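Local coordinates for protein putative isohexenylglutaconyl-CoA hydratase (Pseudomonas aeruginosa, PDB 4ZU2) that probably hydrates isohexenylglutaconyl-CoA, a coenzyme A thioester of bacterial terpene breakdown, as a member of the crotonase (enoyl-CoA hydratase/isomerase) family, at residues Ala127-Ala131 with Leu193-Leu197; Ala130-Gly136 with Arg171-Ala177. Residues are numbered along the deposited sequence.

Contact 1: Ala127-Ala131 with Leu193-Leu197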
loop_
_atom_site.group_PDB
_atom_site.type_symbol
_atom_site.label_atom_id
_atom_site.label_comp_id
_atom_site.label_asym_id
_atom_site.label_seq_id
_atom_site.Cartn_x
_atom_site.Cartn_y
_atom_site.Cartn_z
ATOM N N ALA A 127 -12.344 0.801 -11.264
ATOM C CA ALA A 127 -12.794 2.185 -11.483
ATOM C C ALA A 127 -12.180 2.749 -12.781
ATOM O O ALA A 127 -10.946 2.683 -13.006
ATOM C CB ALA A 127 -12.393 3.030 -10.353
ATOM N N ILE A 128 -13.056 3.266 -13.632
ATOM C CA ILE A 128 -12.684 3.919 -14.882
ATOM C C ILE A 128 -13.175 5.378 -14.790
ATOM O O ILE A 128 -14.367 5.612 -14.694
ATOM C CB ILE A 128 -13.370 3.212 -16.077
ATOM C CG1 ILE A 128 -12.979 1.719 -16.152
ATOM C CG2 ILE A 128 -13.023 3.905 -17.388
ATOM C CD1 ILE A 128 -14.048 0.808 -16.700
ATOM N N ALA A 129 -12.270 6.353 -14.818
ATOM C CA ALA A 129 -12.669 7.758 -14.651
ATOM C C ALA A 129 -12.489 8.555 -15.929
ATOM O O ALA A 129 -11.619 8.247 -16.763
ATOM C CB ALA A 129 -11.879 8.404 -13.553
ATOM N N ALA A 130 -13.332 9.576 -16.072
ATOM C CA ALA A 130 -13.156 10.621 -17.077
ATOM C C ALA A 130 -12.022 11.541 -16.615
ATOM O O ALA A 130 -11.977 11.911 -15.450
ATOM C CB ALA A 130 -14.427 11.395 -17.185
ATOM N N ALA A 131 -11.105 11.912 -17.505
ATOM C CA ALA A 131 -9.987 12.781 -17.133
ATOM C C ALA A 131 -10.414 14.069 -16.472
ATOM O O ALA A 131 -9.650 14.637 -15.697
ATOM C CB ALA A 131 -9.138 13.131 -18.377
ATOM N N LEU A 193 -14.262 5.907 -22.712
ATOM C CA LEU A 193 -14.666 5.504 -21.384
ATOM C C LEU A 193 -15.466 4.243 -21.526
ATOM O O LEU A 193 -15.320 3.320 -20.730
ATOM C CB LEU A 193 -15.507 6.597 -20.723
ATOM C CG LEU A 193 -15.270 6.853 -19.225
ATOM C CD1 LEU A 193 -13.885 7.391 -18.930
ATOM C CD2 LEU A 193 -16.334 7.791 -18.669
ATOM N N GLU A 194 -16.294 4.211 -22.570
ATOM C CA GLU A 194 -17.225 3.110 -22.805
ATOM C C GLU A 194 -16.540 1.882 -23.371
ATOM O O GLU A 194 -17.057 0.776 -23.245
ATOM C CB GLU A 194 -18.306 3.516 -23.804
ATOM C CG GLU A 194 -19.409 4.372 -23.252
ATOM C CD GLU A 194 -20.216 3.680 -22.199
ATOM O OE1 GLU A 194 -20.729 2.575 -22.460
ATOM O OE2 GLU A 194 -20.334 4.248 -21.097
ATOM N N GLN A 195 -15.438 2.090 -24.082
ATOM C CA GLN A 195 -14.766 0.983 -24.729
ATOM C C GLN A 195 -14.047 0.272 -23.640
ATOM O O GLN A 195 -14.145 -0.932 -23.538
ATOM C CB GLN A 195 -13.815 1.397 -25.875
ATOM C CG GLN A 195 -12.558 2.211 -25.535
ATOM C CD GLN A 195 -11.279 1.388 -25.176
ATOM O OE1 GLN A 195 -11.119 0.239 -25.591
ATOM N NE2 GLN A 195 -10.359 2.008 -24.423
ATOM N N ARG A 196 -13.382 1.035 -22.783
ATOM C CA ARG A 196 -12.724 0.467 -21.615
ATOM C C ARG A 196 -13.688 -0.351 -20.784
ATOM O O ARG A 196 -13.322 -1.397 -20.270
ATOM C CB ARG A 196 -12.102 1.539 -20.740
ATOM C CG ARG A 196 -11.386 0.954 -19.539
ATOM C CD ARG A 196 -10.146 0.198 -19.984
ATOM N NE ARG A 196 -9.181 1.110 -20.581
ATOM C CZ ARG A 196 -8.037 0.738 -21.159
ATOM N NH1 ARG A 196 -7.688 -0.554 -21.234
ATOM N NH2 ARG A 196 -7.220 1.665 -21.650
ATOM N N LEU A 197 -14.908 0.131 -20.642
ATOM C CA LEU A 197 -15.877 -0.568 -19.813
ATOM C C LEU A 197 -16.196 -1.914 -20.417
ATOM O O LEU A 197 -16.157 -2.935 -19.732
ATOM C CB LEU A 197 -17.168 0.218 -19.651
ATOM C CG LEU A 197 -18.313 -0.508 -18.922
ATOM C CD1 LEU A 197 -17.893 -0.900 -17.521
ATOM C CD2 LEU A 197 -19.576 0.365 -18.848
#

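Contact 2: Ala130-Gly136 with Arg171-Ala177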
loop_
_atom_site.group_PDB
_atom_site.type_symbol
_atom_site.label_atom_id
_atom_site.label_comp_id
_atom_site.label_asym_id
_atom_site.label_seq_id
_atom_site.Cartn_x
_atom_site.Cartn_y
_atom_site.Cartn_z
ATOM N N ALA A 130 -13.332 9.576 -16.072
ATOM C CA ALA A 130 -13.156 10.621 -17.077
ATOM C C ALA A 130 -12.022 11.541 -16.615
ATOM O O ALA A 130 -11.977 11.911 -15.450
ATOM C CB ALA A 130 -14.427 11.395 -17.185
ATOM N N ALA A 131 -11.105 11.912 -17.505
ATOM C CA ALA A 131 -9.987 12.781 -17.133
ATOM C C ALA A 131 -10.414 14.069 -16.472
ATOM O O ALA A 131 -9.650 14.637 -15.697
ATOM C CB ALA A 131 -9.138 13.131 -18.377
ATOM N N ASP A 132 -11.597 14.567 -16.816
ATOM C CA ASP A 132 -12.068 15.830 -16.255
ATOM C C ASP A 132 -12.965 15.615 -15.006
ATOM O O ASP A 132 -13.666 16.529 -14.561
ATOM C CB ASP A 132 -12.792 16.655 -17.342
ATOM C CG ASP A 132 -13.958 15.898 -17.981
ATOM O OD1 ASP A 132 -14.275 14.797 -17.483
ATOM O OD2 ASP A 132 -14.562 16.394 -18.974
ATOM N N ALA A 133 -12.963 14.402 -14.459
ATOM C CA ALA A 133 -13.687 14.129 -13.224
ATOM C C ALA A 133 -13.010 14.923 -12.128
ATOM O O ALA A 133 -11.815 15.157 -12.219
ATOM C CB ALA A 133 -13.696 12.637 -12.925
ATOM N N GLN A 134 -13.770 15.411 -11.138
ATOM C CA GLN A 134 -13.162 16.069 -9.983
ATOM C C GLN A 134 -13.485 15.335 -8.663
ATOM O O GLN A 134 -14.644 15.223 -8.212
ATOM C CB GLN A 134 -13.464 17.576 -9.912
ATOM C CG GLN A 134 -12.559 18.568 -10.796
ATOM C CD GLN A 134 -11.015 18.325 -10.797
ATOM O OE1 GLN A 134 -10.562 17.257 -11.175
ATOM N NE2 GLN A 134 -10.220 19.347 -10.435
ATOM N N PHE A 135 -12.396 14.839 -8.080
ATOM C CA PHE A 135 -12.360 14.072 -6.852
ATOM C C PHE A 135 -11.997 14.949 -5.668
ATOM O O PHE A 135 -11.280 15.945 -5.800
ATOM C CB PHE A 135 -11.282 12.971 -6.945
ATOM C CG PHE A 135 -11.509 11.995 -8.033
ATOM C CD1 PHE A 135 -11.098 12.287 -9.333
ATOM C CD2 PHE A 135 -12.119 10.775 -7.776
ATOM C CE1 PHE A 135 -11.316 11.368 -10.371
ATOM C CE2 PHE A 135 -12.351 9.864 -8.801
ATOM C CZ PHE A 135 -11.949 10.167 -10.108
ATOM N N GLY A 136 -12.483 14.561 -4.495
ATOM C CA GLY A 136 -12.109 15.262 -3.291
ATOM C C GLY A 136 -12.817 14.721 -2.071
ATOM O O GLY A 136 -13.807 13.992 -2.156
ATOM N N ARG A 171 -8.709 19.093 -4.225
ATOM C CA ARG A 171 -9.405 18.631 -5.414
ATOM C C ARG A 171 -8.326 18.182 -6.403
ATOM O O ARG A 171 -7.175 18.633 -6.323
ATOM C CB ARG A 171 -10.259 19.755 -6.018
ATOM C CG ARG A 171 -11.742 19.718 -5.674
ATOM C CD ARG A 171 -12.058 19.794 -4.195
ATOM N NE ARG A 171 -13.450 20.219 -3.995
ATOM C CZ ARG A 171 -13.963 20.637 -2.839
ATOM N NH1 ARG A 171 -13.198 20.663 -1.741
ATOM N NH2 ARG A 171 -15.256 21.021 -2.791
ATOM N N PHE A 172 -8.695 17.295 -7.323
ATOM C CA PHE A 172 -7.771 16.740 -8.305
ATOM C C PHE A 172 -8.578 15.946 -9.299
ATOM O O PHE A 172 -9.714 15.528 -9.003
ATOM C CB PHE A 172 -6.718 15.824 -7.671
ATOM C CG PHE A 172 -7.290 14.653 -6.881
ATOM C CD1 PHE A 172 -7.680 14.814 -5.565
ATOM C CD2 PHE A 172 -7.436 13.399 -7.458
ATOM C CE1 PHE A 172 -8.197 13.750 -4.838
ATOM C CE2 PHE A 172 -7.957 12.323 -6.730
ATOM C CZ PHE A 172 -8.347 12.512 -5.422
ATOM N N ASP A 173 -7.985 15.724 -10.469
ATOM C CA ASP A 173 -8.702 15.166 -11.590
ATOM C C ASP A 173 -8.412 13.727 -11.826
ATOM O O ASP A 173 -7.625 13.105 -11.099
ATOM C CB ASP A 173 -8.423 15.974 -12.862
ATOM C CG ASP A 173 -7.054 15.673 -13.483
ATOM O OD1 ASP A 173 -6.063 15.379 -12.766
ATOM O OD2 ASP A 173 -6.979 15.750 -14.721
ATOM N N GLY A 174 -9.084 13.200 -12.856
ATOM C CA GLY A 174 -8.908 11.838 -13.273
ATOM C C GLY A 174 -7.472 11.373 -13.504
ATOM O O GLY A 174 -7.130 10.240 -13.167
ATOM N N ARG A 175 -6.639 12.204 -14.120
ATOM C CA ARG A 175 -5.309 11.750 -14.509
ATOM C C ARG A 175 -4.554 11.563 -13.199
ATOM O O ARG A 175 -3.837 10.607 -13.034
ATOM C CB ARG A 175 -4.566 12.744 -15.435
ATOM C CG ARG A 175 -5.238 13.127 -16.798
ATOM C CD ARG A 175 -5.097 12.053 -17.927
ATOM N NE ARG A 175 -5.112 12.647 -19.273
ATOM C CZ ARG A 175 -5.700 12.136 -20.368
ATOM N NH1 ARG A 175 -6.363 10.991 -20.353
ATOM N NH2 ARG A 175 -5.638 12.825 -21.511
ATOM N N GLU A 176 -4.763 12.479 -12.265
ATOM C CA GLU A 176 -4.198 12.371 -10.940
ATOM C C GLU A 176 -4.730 11.148 -10.190
ATOM O O GLU A 176 -4.012 10.590 -9.347
ATOM C CB GLU A 176 -4.500 13.635 -10.140
ATOM C CG GLU A 176 -4.167 13.533 -8.665
ATOM C CD GLU A 176 -3.051 14.409 -8.218
ATOM O OE1 GLU A 176 -1.913 13.915 -8.175
ATOM O OE2 GLU A 176 -3.303 15.573 -7.872
ATOM N N ALA A 177 -5.959 10.718 -10.480
ATOM C CA ALA A 177 -6.563 9.664 -9.671
ATOM C C ALA A 177 -6.046 8.317 -10.101
ATOM O O ALA A 177 -6.022 7.388 -9.321
ATOM C CB ALA A 177 -8.046 9.697 -9.725
#

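Contact 1: Ala127-Ala131 with Leu193-Leu197
Strand 127-130 packs against helix 190-205, and its short axis approaches that of helix 193-197 to 9.0 Å with their directions almost opposed, at 172°. I128 directs its CA-to-CB bond toward the helix and buries more surface than any other residue here. Its CG2 lies 3.9 Å from CD1 of L193, its CG1 sits 3.8 Å from the aliphatic CG of R196, and its CD1 reaches to 3.9 Å from CA of L197 and 4.3 Å from CD1 of L197. A beta-branched side chain suits this place, being at home in a strand and wide enough to meet L193 and, one turn on, R196 and L197. A129, the next residue along, turns its methyl away, as alternation in a strand requires, yet its carbonyl O lies 3.3 Å from CD1 of L193. At A130 the two backbones come nearest, CA to CA of L193 6.9 Å, and a small side chain leaves room for L193, whose CD2 is 4.3 Å from CB of A130. The surrounding F185 and L108, on the flanking strands, also touch I128. R196 adds its methylene chain to the apolar face while its charged end makes a weak, long ion pair with E187. With no hydrogen bond between the two segments, what holds them together is mainly apolar packing, as is usual where a helix covers a beta sheet.

Contact 2: Ala130-Gly136 with Arg171-Ala177
The firmest bond runs from F135 N to F172 O, 2.9 Å and nearly straight; its return partner, F172 N to F135 O, is longer at 3.3 Å. Together they make F135 and F172 an antiparallel hydrogen-bonded pair, extended by a CA-H...O contact of 3.3 Å between R171 CA and F135 O. The pair joins strand 134-136 to strand 172-173, at the edge of the small three-stranded sheet, which leads straight into helix 174-179. D173 is the helix N-cap, its OD1 accepting from E176 N at 3.2 Å, a job for which a short acidic side chain is well fitted. G174 N points back at the type I beta turn A130-A133 and makes weak bonds to A131 O (3.2 Å) and A133 O (3.4 Å). G174 suits this spot because a CB would clash with A130 O and A131 CA. Outside this framework, F135 CB lies over the face of the F172 ring, 3.6 Å from its centroid, a CH-pi contact; the two rings are near parallel but slid apart, with little overlap. A177 CB covers a face of the F135 ring, 4.0 Å from its centroid; F172 O and D173 C lie at that ring's edge. A131 CB lies over the R175 guanidinium, 4.0 Å from NH1. The F135-F172 bonds thus set the strand register, the D173 cap and weak G174 bonds hold the helix start more loosely, and aromatic and methyl packing fills the buried side.

In the fold
Contacts 1 and 2 start from one continuous piece of chain: strand 126-130 leaves the larger sheet of the crotonase fold at A130 and A131, which both contacts share, and turns into strand 134-136 of the small three-stranded sheet. Their centres lie 12 Å apart, and they touch directly where A129 CB meets F135 CZ at 3.9 Å. The alternation of the strand explains this, for I128 faces helix 190-205 in contact 1 while A129 faces away from it, toward the aromatic packing of contact 2. Strand 185-187 also bridges them, F185 touching I128 and R196, and C186 touching A131 and R175. Both contacts lie on the same side of the chain's centre.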